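Local coordinates for Serine/threonine-protein acetyltransferase HopZ1a (Pseudomonas syringae pv. syringae, PDB 5KLP) that acetylates serine, threonine and lysine residues of host proteins from acetyl-CoA, with inositol hexakisphosphate as cofactor, disrupting the plant's microtubule network and immunity, at residues A105-F110 and M126-L131; I139-P144 and S173-I178; Q46-R51 and G327-E332. The protein carries 10 engineered substitutions. One frame throughout, in Å; residues are numbered along the deposited sequence.

Contact 1. Residues A105-F110 and M126-L131; sequences AFRAIF and MADVRL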
loop_
_atom_site.group_PDB
_atom_site.type_symbol
_atom_site.label_atom_id
_atom_site.label_comp_id
_atom_site.label_asym_id
_atom_site.label_seq_id
_atom_site.Cartn_x
_atom_site.Cartn_y
_atom_site.Cartn_z
ATOM N N ALA A 105 -10.359 -5.149 -14.370
ATOM C CA ALA A 105 -9.668 -4.347 -13.364
ATOM C C ALA A 105 -9.667 -5.073 -12.013
ATOM O O ALA A 105 -10.730 -5.412 -11.493
ATOM C CB ALA A 105 -10.315 -2.973 -13.231
ATOM N N PHE A 106 -8.494 -5.308 -11.432
ATOM C CA PHE A 106 -8.463 -5.862 -10.081
ATOM C C PHE A 106 -7.224 -5.425 -9.318
ATOM O O PHE A 106 -6.287 -4.853 -9.890
ATOM C CB PHE A 106 -8.577 -7.395 -10.117
ATOM C CG PHE A 106 -7.381 -8.109 -10.695
ATOM C CD1 PHE A 106 -6.339 -8.527 -9.873
ATOM C CD2 PHE A 106 -7.315 -8.405 -12.049
ATOM C CE1 PHE A 106 -5.240 -9.200 -10.394
ATOM C CE2 PHE A 106 -6.223 -9.080 -12.572
ATOM C CZ PHE A 106 -5.181 -9.482 -11.739
ATOM N N ARG A 107 -7.238 -5.678 -8.014
ATOM C CA ARG A 107 -6.125 -5.304 -7.160
ATOM C C ARG A 107 -5.628 -6.560 -6.453
ATOM O O ARG A 107 -6.401 -7.494 -6.208
ATOM C CB ARG A 107 -6.539 -4.256 -6.110
ATOM C CG ARG A 107 -7.619 -3.224 -6.514
ATOM C CD ARG A 107 -7.284 -2.526 -7.772
ATOM N NE ARG A 107 -8.039 -1.304 -8.074
ATOM C CZ ARG A 107 -9.332 -1.227 -8.387
ATOM N NH1 ARG A 107 -10.119 -2.293 -8.376
ATOM N NH2 ARG A 107 -9.852 -0.048 -8.689
ATOM N N ALA A 108 -4.340 -6.588 -6.135
ATOM C CA ALA A 108 -3.743 -7.756 -5.513
ATOM C C ALA A 108 -2.775 -7.334 -4.410
ATOM O O ALA A 108 -2.011 -6.383 -4.588
ATOM C CB ALA A 108 -3.022 -8.601 -6.555
ATOM N N ILE A 109 -2.811 -8.044 -3.283
ATOM C CA ILE A 109 -1.827 -7.875 -2.225
ATOM C C ILE A 109 -1.050 -9.172 -2.071
ATOM O O ILE A 109 -1.633 -10.252 -2.010
ATOM C CB ILE A 109 -2.488 -7.495 -0.892
ATOM C CG1 ILE A 109 -3.252 -6.176 -1.041
ATOM C CG2 ILE A 109 -1.449 -7.408 0.242
ATOM C CD1 ILE A 109 -4.112 -5.817 0.159
ATOM N N PHE A 110 0.270 -9.082 -2.022
ATOM C CA PHE A 110 1.065 -10.294 -1.920
ATOM C C PHE A 110 2.375 -9.973 -1.230
ATOM O O PHE A 110 2.855 -8.843 -1.302
ATOM C CB PHE A 110 1.305 -10.914 -3.307
ATOM C CG PHE A 110 1.955 -9.975 -4.290
ATOM C CD1 PHE A 110 3.333 -9.873 -4.372
ATOM C CD2 PHE A 110 1.177 -9.192 -5.129
ATOM C CE1 PHE A 110 3.937 -8.995 -5.295
ATOM C CE2 PHE A 110 1.768 -8.306 -6.048
ATOM C CZ PHE A 110 3.147 -8.214 -6.127
HETATM N N MSE A 126 1.061 -3.728 -3.011
HETATM C CA MSE A 126 -0.240 -3.776 -3.657
HETATM C C MSE A 126 -0.048 -3.618 -5.148
HETATM O O MSE A 126 0.660 -2.701 -5.586
HETATM C CB MSE A 126 -1.151 -2.671 -3.118
HETATM C CG MSE A 126 -2.620 -2.813 -3.498
HETATM SE SE MSE A 126 -3.055 -2.090 -5.252
HETATM C CE MSE A 126 -2.566 -0.206 -4.925
ATOM N N ALA A 127 -0.672 -4.494 -5.937
ATOM C CA ALA A 127 -0.646 -4.309 -7.385
ATOM C C ALA A 127 -2.036 -3.995 -7.903
ATOM O O ALA A 127 -3.001 -4.699 -7.594
ATOM C CB ALA A 127 -0.079 -5.538 -8.093
ATOM N N ASP A 128 -2.114 -2.920 -8.683
ATOM C CA ASP A 128 -3.334 -2.489 -9.350
ATOM C C ASP A 128 -3.234 -2.860 -10.837
ATOM O O ASP A 128 -2.306 -2.438 -11.519
ATOM C CB ASP A 128 -3.523 -0.979 -9.162
ATOM C CG ASP A 128 -4.827 -0.468 -9.758
ATOM O OD1 ASP A 128 -4.886 -0.226 -10.980
ATOM O OD2 ASP A 128 -5.800 -0.302 -9.001
ATOM N N VAL A 129 -4.177 -3.659 -11.329
ATOM C CA VAL A 129 -4.025 -4.307 -12.625
ATOM C C VAL A 129 -5.145 -3.938 -13.594
ATOM O O VAL A 129 -6.284 -3.759 -13.181
ATOM C CB VAL A 129 -3.987 -5.862 -12.458
ATOM C CG1 VAL A 129 -3.911 -6.582 -13.818
ATOM C CG2 VAL A 129 -2.830 -6.280 -11.551
ATOM N N ARG A 130 -4.805 -3.801 -14.874
ATOM C CA ARG A 130 -5.794 -3.772 -15.946
ATOM C C ARG A 130 -5.493 -4.823 -17.003
ATOM O O ARG A 130 -4.355 -4.936 -17.470
ATOM C CB ARG A 130 -5.871 -2.405 -16.630
ATOM C CG ARG A 130 -6.274 -1.275 -15.733
ATOM C CD ARG A 130 -7.721 -1.361 -15.248
ATOM N NE ARG A 130 -8.019 -0.163 -14.469
ATOM C CZ ARG A 130 -7.630 0.023 -13.210
ATOM N NH1 ARG A 130 -6.955 -0.927 -12.565
ATOM N NH2 ARG A 130 -7.922 1.158 -12.592
ATOM N N LEU A 131 -6.508 -5.607 -17.355
ATOM C CA LEU A 131 -6.427 -6.498 -18.508
ATOM C C LEU A 131 -6.855 -5.714 -19.727
ATOM O O LEU A 131 -7.669 -4.800 -19.613
ATOM C CB LEU A 131 -7.307 -7.734 -18.323
ATOM C CG LEU A 131 -6.981 -8.561 -17.079
ATOM C CD1 LEU A 131 -7.955 -9.729 -16.936
ATOM C CD2 LEU A 131 -5.534 -9.037 -17.069
HETATM O O HOH W 1 -7.395 1.665 -9.642
#

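Contact 2. Residues I139-P144 and S173-I178; sequences IIITEP and SQVAII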
loop_
_atom_site.group_PDB
_atom_site.type_symbol
_atom_site.label_atom_id
_atom_site.label_comp_id
_atom_site.label_asym_id
_atom_site.label_seq_id
_atom_site.Cartn_x
_atom_site.Cartn_y
_atom_site.Cartn_z
ATOM N N ILE A 139 0.331 -3.024 -15.227
ATOM C CA ILE A 139 0.438 -3.326 -13.803
ATOM C C ILE A 139 1.161 -2.202 -13.081
ATOM O O ILE A 139 2.258 -1.811 -13.454
ATOM C CB ILE A 139 1.178 -4.664 -13.544
ATOM C CG1 ILE A 139 0.449 -5.833 -14.221
ATOM C CG2 ILE A 139 1.306 -4.935 -12.043
ATOM C CD1 ILE A 139 1.228 -7.136 -14.229
ATOM N N ILE A 140 0.511 -1.675 -12.059
ATOM C CA ILE A 140 1.096 -0.667 -11.187
ATOM C C ILE A 140 1.327 -1.290 -9.823
ATOM O O ILE A 140 0.380 -1.646 -9.147
ATOM C CB ILE A 140 0.174 0.531 -11.025
ATOM C CG1 ILE A 140 -0.093 1.189 -12.377
ATOM C CG2 ILE A 140 0.751 1.535 -10.015
ATOM C CD1 ILE A 140 -1.226 2.173 -12.315
ATOM N N ILE A 141 2.577 -1.429 -9.423
ATOM C CA ILE A 141 2.875 -1.943 -8.094
ATOM C C ILE A 141 3.199 -0.789 -7.173
ATOM O O ILE A 141 4.138 -0.031 -7.430
ATOM C CB ILE A 141 4.043 -2.924 -8.124
ATOM C CG1 ILE A 141 3.693 -4.143 -8.980
ATOM C CG2 ILE A 141 4.433 -3.352 -6.695
ATOM C CD1 ILE A 141 4.894 -4.984 -9.335
ATOM N N THR A 142 2.416 -0.625 -6.116
ATOM C CA THR A 142 2.695 0.444 -5.152
ATOM C C THR A 142 3.490 -0.140 -3.999
ATOM O O THR A 142 3.025 -1.048 -3.290
ATOM C CB THR A 142 1.412 1.103 -4.599
ATOM O OG1 THR A 142 0.628 0.104 -3.930
ATOM C CG2 THR A 142 0.581 1.716 -5.712
ATOM N N GLU A 143 4.699 0.381 -3.846
ATOM C CA GLU A 143 5.627 0.015 -2.784
ATOM C C GLU A 143 5.507 1.055 -1.674
ATOM O O GLU A 143 5.941 2.189 -1.847
ATOM C CB GLU A 143 7.065 -0.022 -3.335
ATOM C CG GLU A 143 8.161 -0.106 -2.274
ATOM C CD GLU A 143 8.030 -1.349 -1.402
ATOM O OE1 GLU A 143 7.523 -1.229 -0.257
ATOM O OE2 GLU A 143 8.441 -2.442 -1.876
ATOM N N PRO A 144 4.888 0.690 -0.542
ATOM C CA PRO A 144 4.694 1.651 0.551
ATOM C C PRO A 144 5.983 2.035 1.269
ATOM O O PRO A 144 6.020 3.061 1.951
ATOM C CB PRO A 144 3.754 0.905 1.510
ATOM C CG PRO A 144 3.130 -0.153 0.690
ATOM C CD PRO A 144 4.198 -0.581 -0.274
ATOM N N SER A 173 7.727 -3.087 -19.997
ATOM C CA SER A 173 7.475 -1.689 -20.330
ATOM C C SER A 173 6.040 -1.308 -19.975
ATOM O O SER A 173 5.667 -0.140 -20.036
ATOM C CB SER A 173 7.745 -1.426 -21.813
ATOM O OG SER A 173 6.864 -2.183 -22.616
ATOM N N GLN A 174 5.231 -2.303 -19.612
ATOM C CA GLN A 174 3.864 -2.043 -19.190
ATOM C C GLN A 174 3.730 -2.197 -17.677
ATOM O O GLN A 174 2.622 -2.264 -17.141
ATOM C CB GLN A 174 2.891 -2.966 -19.940
ATOM C CG GLN A 174 3.025 -2.809 -21.464
ATOM C CD GLN A 174 1.903 -3.463 -22.261
ATOM O OE1 GLN A 174 0.968 -4.042 -21.701
ATOM N NE2 GLN A 174 1.992 -3.364 -23.575
ATOM N N VAL A 175 4.871 -2.239 -16.992
ATOM C CA VAL A 175 4.880 -2.391 -15.536
ATOM C C VAL A 175 5.571 -1.212 -14.864
ATOM O O VAL A 175 6.632 -0.771 -15.319
ATOM C CB VAL A 175 5.583 -3.707 -15.120
ATOM C CG1 VAL A 175 5.546 -3.897 -13.606
ATOM C CG2 VAL A 175 4.916 -4.889 -15.813
ATOM N N ALA A 176 4.969 -0.716 -13.780
ATOM C CA ALA A 176 5.551 0.355 -12.984
ATOM C C ALA A 176 5.604 -0.004 -11.505
ATOM O O ALA A 176 4.666 -0.586 -10.950
ATOM C CB ALA A 176 4.754 1.658 -13.168
ATOM N N ILE A 177 6.703 0.358 -10.861
ATOM C CA ILE A 177 6.780 0.236 -9.420
ATOM C C ILE A 177 6.844 1.641 -8.854
ATOM O O ILE A 177 7.781 2.394 -9.124
ATOM C CB ILE A 177 7.994 -0.581 -8.963
ATOM C CG1 ILE A 177 7.944 -1.981 -9.575
ATOM C CG2 ILE A 177 8.011 -0.662 -7.453
ATOM C CD1 ILE A 177 9.134 -2.854 -9.239
ATOM N N ILE A 178 5.831 1.993 -8.081
ATOM C CA ILE A 178 5.744 3.319 -7.505
ATOM C C ILE A 178 6.120 3.270 -6.030
ATOM O O ILE A 178 5.474 2.610 -5.211
ATOM C CB ILE A 178 4.352 3.912 -7.691
ATOM C CG1 ILE A 178 4.074 4.059 -9.194
ATOM C CG2 ILE A 178 4.241 5.268 -6.983
ATOM C CD1 ILE A 178 2.666 4.469 -9.514
#

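Contact 3. Residues Q46-R51 and G327-E332; sequences QAALDR and GFRLQE. With IHP (inositol hexakisphosphate), chain D.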
loop_
_atom_site.group_PDB
_atom_site.type_symbol
_atom_site.label_atom_id
_atom_site.label_comp_id
_atom_site.label_asym_id
_atom_site.label_seq_id
_atom_site.Cartn_x
_atom_site.Cartn_y
_atom_site.Cartn_z
ATOM N N GLN A 46 -7.423 -7.610 19.945
ATOM C CA GLN A 46 -6.823 -7.184 21.201
ATOM C C GLN A 46 -5.381 -6.753 20.992
ATOM O O GLN A 46 -4.939 -5.756 21.568
ATOM C CB GLN A 46 -6.901 -8.301 22.245
ATOM C CG GLN A 46 -6.481 -7.871 23.638
ATOM C CD GLN A 46 -7.234 -6.647 24.122
ATOM O OE1 GLN A 46 -8.461 -6.665 24.247
ATOM N NE2 GLN A 46 -6.502 -5.574 24.394
ATOM N N ALA A 47 -4.654 -7.496 20.158
ATOM C CA ALA A 47 -3.270 -7.150 19.834
ATOM C C ALA A 47 -3.202 -5.777 19.171
ATOM O O ALA A 47 -2.337 -4.960 19.493
ATOM C CB ALA A 47 -2.654 -8.202 18.924
ATOM N N ALA A 48 -4.111 -5.538 18.230
ATOM C CA ALA A 48 -4.153 -4.260 17.518
ATOM C C ALA A 48 -4.503 -3.123 18.470
ATOM O O ALA A 48 -3.981 -2.017 18.344
ATOM C CB ALA A 48 -5.144 -4.313 16.381
ATOM N N LEU A 49 -5.401 -3.408 19.413
ATOM C CA LEU A 49 -5.789 -2.433 20.425
ATOM C C LEU A 49 -4.600 -2.097 21.310
ATOM O O LEU A 49 -4.312 -0.928 21.553
ATOM C CB LEU A 49 -6.956 -2.956 21.272
ATOM C CG LEU A 49 -8.337 -2.919 20.607
ATOM C CD1 LEU A 49 -9.349 -3.692 21.438
ATOM C CD2 LEU A 49 -8.794 -1.483 20.433
ATOM N N ASP A 50 -3.905 -3.137 21.765
ATOM C CA ASP A 50 -2.713 -2.974 22.578
ATOM C C ASP A 50 -1.668 -2.140 21.848
ATOM O O ASP A 50 -1.048 -1.257 22.438
ATOM C CB ASP A 50 -2.114 -4.336 22.950
ATOM C CG ASP A 50 -3.010 -5.143 23.873
ATOM O OD1 ASP A 50 -3.935 -4.559 24.477
ATOM O OD2 ASP A 50 -2.780 -6.362 24.002
ATOM N N ARG A 51 -1.479 -2.414 20.560
ATOM C CA ARG A 51 -0.501 -1.670 19.763
ATOM C C ARG A 51 -0.850 -0.196 19.656
ATOM O O ARG A 51 0.013 0.669 19.807
ATOM C CB ARG A 51 -0.379 -2.272 18.362
ATOM C CG ARG A 51 0.595 -1.535 17.439
ATOM C CD ARG A 51 0.751 -2.309 16.145
ATOM N NE ARG A 51 1.681 -1.704 15.190
ATOM C CZ ARG A 51 2.998 -1.885 15.201
ATOM N NH1 ARG A 51 3.566 -2.640 16.133
ATOM N NH2 ARG A 51 3.751 -1.303 14.280
ATOM N N GLY A 327 -4.352 3.173 13.474
ATOM C CA GLY A 327 -5.755 3.545 13.492
ATOM C C GLY A 327 -6.519 2.892 12.346
ATOM O O GLY A 327 -7.651 2.440 12.520
ATOM N N PHE A 328 -5.900 2.848 11.170
ATOM C CA PHE A 328 -6.514 2.183 10.028
ATOM C C PHE A 328 -6.764 0.694 10.340
ATOM O O PHE A 328 -7.801 0.146 9.979
ATOM C CB PHE A 328 -5.643 2.344 8.769
ATOM C CG PHE A 328 -6.162 1.580 7.578
ATOM C CD1 PHE A 328 -7.324 1.980 6.931
ATOM C CD2 PHE A 328 -5.519 0.434 7.141
ATOM C CE1 PHE A 328 -7.823 1.261 5.847
ATOM C CE2 PHE A 328 -6.011 -0.292 6.071
ATOM C CZ PHE A 328 -7.167 0.123 5.420
ATOM N N ARG A 329 -5.822 0.050 11.025
ATOM C CA ARG A 329 -5.992 -1.361 11.373
ATOM C C ARG A 329 -7.210 -1.560 12.278
ATOM O O ARG A 329 -7.970 -2.495 12.075
ATOM C CB ARG A 329 -4.737 -1.932 12.037
ATOM C CG ARG A 329 -4.843 -3.429 12.397
ATOM C CD ARG A 329 -3.448 -3.997 12.713
ATOM N NE ARG A 329 -2.650 -2.937 13.295
ATOM C CZ ARG A 329 -1.438 -2.569 12.903
ATOM N NH1 ARG A 329 -0.792 -3.196 11.927
ATOM N NH2 ARG A 329 -0.869 -1.564 13.524
ATOM N N LEU A 330 -7.379 -0.684 13.267
ATOM C CA LEU A 330 -8.537 -0.724 14.154
ATOM C C LEU A 330 -9.834 -0.574 13.349
ATOM O O LEU A 330 -10.830 -1.249 13.608
ATOM C CB LEU A 330 -8.432 0.384 15.207
ATOM C CG LEU A 330 -7.171 0.331 16.086
ATOM C CD1 LEU A 330 -7.181 1.447 17.118
ATOM C CD2 LEU A 330 -7.028 -1.021 16.779
ATOM N N GLN A 331 -9.813 0.330 12.377
ATOM C CA GLN A 331 -10.953 0.554 11.499
ATOM C C GLN A 331 -11.321 -0.703 10.714
ATOM O O GLN A 331 -12.505 -1.047 10.588
ATOM C CB GLN A 331 -10.650 1.700 10.534
ATOM C CG GLN A 331 -11.596 1.788 9.367
ATOM C CD GLN A 331 -11.145 2.826 8.352
ATOM O OE1 GLN A 331 -11.281 4.031 8.573
ATOM N NE2 GLN A 331 -10.559 2.357 7.249
ATOM N N GLU A 332 -10.307 -1.393 10.195
ATOM C CA GLU A 332 -10.545 -2.589 9.392
ATOM C C GLU A 332 -11.101 -3.749 10.225
ATOM O O GLU A 332 -12.002 -4.454 9.791
ATOM C CB GLU A 332 -9.264 -3.009 8.692
ATOM C CG GLU A 332 -8.815 -1.973 7.684
ATOM C CD GLU A 332 -9.949 -1.584 6.757
ATOM O OE1 GLU A 332 -10.234 -2.377 5.827
ATOM O OE2 GLU A 332 -10.559 -0.505 6.963
HETATM C C1 IHP D . -13.548 5.935 5.878
HETATM C C2 IHP D . -11.967 5.760 5.759
HETATM C C3 IHP D . -10.951 6.519 6.695
HETATM C C4 IHP D . -11.644 7.560 7.693
HETATM C C5 IHP D . -13.034 8.063 7.353
HETATM C C6 IHP D . -13.872 6.808 7.155
HETATM O O11 IHP D . -14.095 6.375 4.774
HETATM P P1 IHP D . -15.295 5.704 3.785
HETATM O O21 IHP D . -14.961 5.960 2.317
HETATM O O31 IHP D . -16.645 6.361 4.093
HETATM O O41 IHP D . -15.487 4.206 3.946
HETATM O O12 IHP D . -11.520 5.775 4.457
HETATM P P2 IHP D . -10.826 4.359 3.868
HETATM O O22 IHP D . -11.852 3.208 3.939
HETATM O O32 IHP D . -10.301 4.458 2.431
HETATM O O42 IHP D . -9.677 3.943 4.818
HETATM O O13 IHP D . -10.130 7.103 5.916
HETATM P P3 IHP D . -8.471 7.033 5.628
HETATM O O23 IHP D . -7.863 5.702 5.181
HETATM O O33 IHP D . -8.543 7.978 4.430
HETATM O O43 IHP D . -7.617 7.620 6.748
HETATM O O14 IHP D . -10.843 8.601 7.961
HETATM P P4 IHP D . -9.930 8.693 9.298
HETATM O O24 IHP D . -8.661 7.847 9.173
HETATM O O34 IHP D . -9.545 10.149 9.635
HETATM O O44 IHP D . -10.703 8.161 10.519
HETATM O O15 IHP D . -13.115 9.003 6.398
HETATM P P5 IHP D . -13.587 10.614 6.701
HETATM O O25 IHP D . -13.583 10.906 8.206
HETATM O O35 IHP D . -12.603 11.612 6.030
HETATM O O45 IHP D . -14.994 10.920 6.178
HETATM O O16 IHP D . -15.170 7.099 7.207
HETATM P P6 IHP D . -16.323 6.127 7.841
HETATM O O26 IHP D . -15.782 5.393 9.066
HETATM O O36 IHP D . -17.568 6.932 8.255
HETATM O O46 IHP D . -16.783 5.087 6.813
HETATM O O HOH W 2 -3.353 -1.319 15.528
#

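Contact 1. Residues A105-F110 and M126-L131
Strands 105-110 and 126-130 run antiparallel, with Phe-106/Val-129 and Ala-108/Ala-127 as hydrogen-bonded pairs and Arg-107/Asp-128 as a non-hydrogen-bonded pair between them. Arg-107 is the side chain to follow. Its CB passes the selenium of Met-126, 4.2 Å from SE. CG lies beside the backbone N, with chi1 pulled to -33°, and the chain then bends at chi2. That kink brings CD within 2.9 Å of Asp-128 OD2, and NE sits 2.6 Å from OD2 of Asp-128 in a salt bridge whose hydrogen bond is weak because it is strongly bent. Guanidinium and carboxylate planes stand 75° apart. At the tip, NH1 turns to the carbonyl of Gly-82, while NH2 donates to water 1 at 3.1 Å. The same water donates to Asp-128 OD2 and accepts from Arg-130 NH2. Arg-130 NH1 reaches Asp-128 OD1 at 2.7 Å, again a weak bond within a salt bridge, and also donates to Val-129 O, which already accepts from Phe-106 N. On the opposite face Val-129 CB lies over the centre of the Phe-106 ring, 3.9 Å from its centroid, and Ala-127 CB meets the Phe-110 edge through CE2. Helices 189-202 and 204-215 cover the Arg-107/Asp-128 face, helix 91-98 the Phe-106/Val-129 face. With two guanidiniums and a water round it, and His-211 on OD1, the buried Asp-128 carboxylate probably stays ionised, its charge probably offsetting, together with Asp-208 on Arg-130, the repulsion between the two arginines.

Contact 2. Residues I139-P144 and S173-I178
Ala-176 O takes the straightest hydrogen bond between the two strands: Ile-141 N donates to it at 2.7 Å, at 172° and nearly along the C=O axis, and the CA of Ile-140 adds one long C-H contact at 3.6 Å. Ile-141 O is held in the same way, by Ile-178 N at 2.7 Å and the CA of Ile-177. The ladder is parallel and regular, opening with Ile-139 N on Gln-174 O and closing with Glu-143 N on Ile-178 O at 2.7 Å. Side chains alternate between the two faces. On the face of Ile-140, Ala-176, Thr-142 and Ile-178, the two isoleucine side chains lie side by side, Ile-178 CD1 meeting Ile-140 CG2 at 3.5 Å. In both isoleucines CG1 is beside the backbone N and CG2 anti to it, so they point the same way. On the other face Ile-141 CB packs against Ile-177 CG1 at 4.3 Å. Glu-143, an active-site residue at the end of the ladder, sets CB 3.6 Å from Ile-178 O; bent at chi2, its carboxylate leads off, OE2 taking hydrogen bonds from His-158 and Gln-154 and OE1 from the N of Ala-145. Helix 153-167 connects the two neighbouring parallel strands, a beta-alpha-beta unit; strand 248-251 lies beyond 175-179. Helix 204-215 covers Ile-140, helix 189-202 reaches Thr-142, and strand 125-130 pairs along the other edge of 139-143.

Contact 3. Residues Q46-R51 and G327-E332
Helices 46-51 and 327-332 pass in nearly opposite directions, 152° between their N-to-C axes and 9.6 Å apart, closest where Ala-48 faces Leu-330. One branch of Leu-330 does the apolar work: CD2 rests 3.8 Å from Ala-48 CB and also on the Ala-48 carbonyl, while the Leu-49 side chain crosses that of Leu-330 obliquely, CD2 to CD2 4.1 Å. Beside this, Arg-329 leaves with CG anti to the backbone N and bends at chi3 (31°). Its NE donates to water 2 at 2.8 Å, and that water donates on to Ala-48 O, a bridge between the helices. Arg-51, extended as far as NE, crosses Arg-329 at about a right angle, the guanidiniums 86° apart, and brings NE to 3.0 Å from Arg-329 NH2. Two donors cannot bond each other; the crowding is paid for by Asp-326, whose OD1 forms salt bridges with both. Asp-188 likewise binds both arginines. The far side of 327-332 meets the cofactor: Gln-331 NE2 donates to IHP O42 at 3.0 Å and to Glu-332 OE2 at 2.9 Å, and the Phe-328 ring turns its edge to O42 through CE1. Lysines such as Lys-26 and Lys-199 also bind the phosphates. Helix 324-340 thus packs on helix 40-53 with one side and with another lines the inositol hexakisphosphate pocket, the allosteric site of this YopJ-family enzyme.

In the fold
Contacts 1 and 2 belong to one mixed sheet: strands 125-130 and 138-143 are neighbours, joined by Met-126 O to Thr-142 N and Asp-128 N to Ile-140 O, each probably a hydrogen bond at 2.8 Å, and the two centres lie about 10 Å apart. Contact 2 places Glu-143 about 5 Å from Cys-189 and about 6 Å from His-123 between side chains, a His-Glu-Cys triad as in clan CA peptidases. Contact 3 joins sequence-distant helices at the cofactor, its centre about 25 Å from that of contact 1 and about 28 Å from that of contact 2. Helix 189-202 begins at Cys-189, touches all three contacts and carries cofactor-binding residues, consistent with a route between pocket and catalytic centre.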